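Local coordinates for exported protein (PDB 4JX0) that is of unknown function but binds magnesium and combines an N-terminal BT_3987-like beta-sandwich domain with a C-terminal domain of the F5/F8 type C family, at residues D36-G41 with K70-K75. Numbering follows the deposited sequence.
Sequences DLVYLG and KVKVTK
Tyr39, chi1 near +60° (p), lays one ring face over CB of Lys72, a CH-pi contact 4.0 Å from CB to the ring centroid. The two residues face each other in an antiparallel strand pair of the BT_3987-like N-terminal domain, an E-set member. They form a hydrogen-bonded pair: Tyr39 N to Lys72 O 2.9 Å, Lys72 N to Tyr39 O 2.8 Å. The short strand axes, at 143° between their N-to-C directions, approach to 4.4 Å. Val38–Val73 and Leu40–Val71 are the non-hydrogen-bonded pairs; their side chains cover the opposite face, where Val38 CG1 and Val71 CG1 touch at 3.7 Å and Leu148 of strand 142-150 packs against them. The sheet face bearing Tyr39 packs against helix 23-31, through Ile25, and Tyr39 OH is hydrogen-bonded to Glu22 OE1. At Thr74 the backbone leaves extended geometry (phi/psi −67/−28), so that with chi1 p its OG1, rather than a carbonyl, accepts the hydrogen bond from Leu37 N at 2.9 Å, while Thr74 N still reaches Leu37 O (3.0 Å).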
loop_
_atom_site.group_PDB
_atom_site.type_symbol
_atom_site.label_atom_id
_atom_site.label_comp_id
_atom_site.label_asym_id
_atom_site.label_seq_id
_atom_site.Cartn_x
_atom_site.Cartn_y
_atom_site.Cartn_z
ATOM N N ASP A 36 -8.946 -37.394 6.790
ATOM C CA ASP A 36 -8.952 -36.038 7.332
ATOM C C ASP A 36 -8.153 -35.192 6.367
ATOM O O ASP A 36 -7.157 -35.672 5.831
ATOM C CB ASP A 36 -8.363 -35.981 8.760
ATOM C CG ASP A 36 -9.189 -36.726 9.795
ATOM O OD1 ASP A 36 -10.431 -36.776 9.643
ATOM O OD2 ASP A 36 -8.594 -37.266 10.754
ATOM N N LEU A 37 -8.619 -33.984 6.061
ATOM C CA LEU A 37 -7.932 -33.148 5.080
ATOM C C LEU A 37 -7.212 -32.000 5.749
ATOM O O LEU A 37 -7.741 -31.425 6.695
ATOM C CB LEU A 37 -8.924 -32.609 4.042
ATOM C CG LEU A 37 -9.747 -33.650 3.298
ATOM C CD1 LEU A 37 -10.854 -33.003 2.511
ATOM C CD2 LEU A 37 -8.878 -34.490 2.396
ATOM N N VAL A 38 -6.001 -31.675 5.252
ATOM C CA VAL A 38 -5.184 -30.544 5.710
ATOM C C VAL A 38 -5.216 -29.522 4.573
ATOM O O VAL A 38 -4.971 -29.880 3.423
ATOM C CB VAL A 38 -3.743 -30.956 6.097
ATOM C CG1 VAL A 38 -2.964 -29.768 6.645
ATOM C CG2 VAL A 38 -3.760 -32.093 7.110
ATOM N N TYR A 39 -5.564 -28.269 4.868
ATOM C CA TYR A 39 -5.695 -27.265 3.818
ATOM C C TYR A 39 -5.428 -25.859 4.344
ATOM O O TYR A 39 -5.253 -25.662 5.546
ATOM C CB TYR A 39 -7.110 -27.361 3.198
ATOM C CG TYR A 39 -8.241 -27.071 4.163
ATOM C CD1 TYR A 39 -8.665 -28.031 5.074
ATOM C CD2 TYR A 39 -8.923 -25.866 4.126
ATOM C CE1 TYR A 39 -9.702 -27.770 5.965
ATOM C CE2 TYR A 39 -9.975 -25.603 4.996
ATOM C CZ TYR A 39 -10.371 -26.563 5.909
ATOM O OH TYR A 39 -11.397 -26.317 6.792
ATOM N N LEU A 40 -5.391 -24.894 3.418
ATOM C CA LEU A 40 -5.132 -23.487 3.707
ATOM C C LEU A 40 -6.434 -22.737 4.054
ATOM O O LEU A 40 -7.404 -22.775 3.287
ATOM C CB LEU A 40 -4.446 -22.822 2.484
ATOM C CG LEU A 40 -2.989 -22.434 2.617
ATOM C CD1 LEU A 40 -2.159 -23.591 3.002
ATOM C CD2 LEU A 40 -2.472 -21.897 1.295
ATOM N N GLY A 41 -6.423 -22.041 5.187
ATOM C CA GLY A 41 -7.539 -21.218 5.636
ATOM C C GLY A 41 -7.389 -19.788 5.143
ATOM O O GLY A 41 -6.391 -19.134 5.457
ATOM N N LYS A 70 -2.894 -19.376 7.537
ATOM C CA LYS A 70 -3.564 -20.309 8.448
ATOM C C LYS A 70 -3.660 -21.686 7.792
ATOM O O LYS A 70 -4.019 -21.767 6.615
ATOM C CB LYS A 70 -4.966 -19.784 8.789
ATOM C CG LYS A 70 -5.630 -20.490 9.958
ATOM C CD LYS A 70 -6.783 -19.667 10.558
ATOM C CE LYS A 70 -8.046 -19.728 9.735
ATOM N NZ LYS A 70 -9.117 -18.868 10.302
ATOM N N VAL A 71 -3.328 -22.758 8.524
ATOM C CA VAL A 71 -3.405 -24.125 8.005
ATOM C C VAL A 71 -4.396 -24.881 8.862
ATOM O O VAL A 71 -4.136 -25.062 10.047
ATOM C CB VAL A 71 -2.033 -24.832 7.964
ATOM C CG1 VAL A 71 -2.155 -26.215 7.324
ATOM C CG2 VAL A 71 -0.994 -23.983 7.236
ATOM N N LYS A 72 -5.522 -25.319 8.276
ATOM C CA LYS A 72 -6.574 -26.035 8.995
ATOM C C LYS A 72 -6.535 -27.553 8.725
ATOM O O LYS A 72 -6.041 -27.985 7.690
ATOM C CB LYS A 72 -7.955 -25.487 8.574
ATOM C CG LYS A 72 -8.168 -24.004 8.866
ATOM C CD LYS A 72 -9.460 -23.451 8.259
ATOM C CE LYS A 72 -10.692 -23.818 9.042
ATOM N NZ LYS A 72 -11.921 -23.228 8.447
ATOM N N VAL A 73 -7.083 -28.342 9.662
ATOM C CA VAL A 73 -7.284 -29.788 9.545
ATOM C C VAL A 73 -8.778 -30.001 9.838
ATOM O O VAL A 73 -9.331 -29.306 10.696
ATOM C CB VAL A 73 -6.336 -30.655 10.419
ATOM C CG1 VAL A 73 -6.530 -30.392 11.901
ATOM C CG2 VAL A 73 -6.490 -32.141 10.103
ATOM N N THR A 74 -9.446 -30.882 9.083
ATOM C CA THR A 74 -10.900 -31.049 9.191
ATOM C C THR A 74 -11.383 -31.633 10.533
ATOM O O THR A 74 -12.513 -31.351 10.934
ATOM C CB THR A 74 -11.409 -31.904 8.039
ATOM O OG1 THR A 74 -10.658 -33.112 7.987
ATOM C CG2 THR A 74 -11.316 -31.177 6.714
ATOM N N LYS A 75 -10.553 -32.435 11.208
ATOM C CA LYS A 75 -10.910 -33.096 12.466
ATOM C C LYS A 75 -9.651 -33.244 13.317
ATOM O O LYS A 75 -8.581 -33.394 12.734
ATOM C CB LYS A 75 -11.520 -34.476 12.125
ATOM C CG LYS A 75 -12.122 -35.234 13.295
ATOM C CD LYS A 75 -13.136 -36.310 12.863
ATOM C CE LYS A 75 -12.652 -37.254 11.785
ATOM N NZ LYS A 75 -13.476 -38.496 11.715
HETATM O O HOH W 1 -12.266 -39.629 9.586
#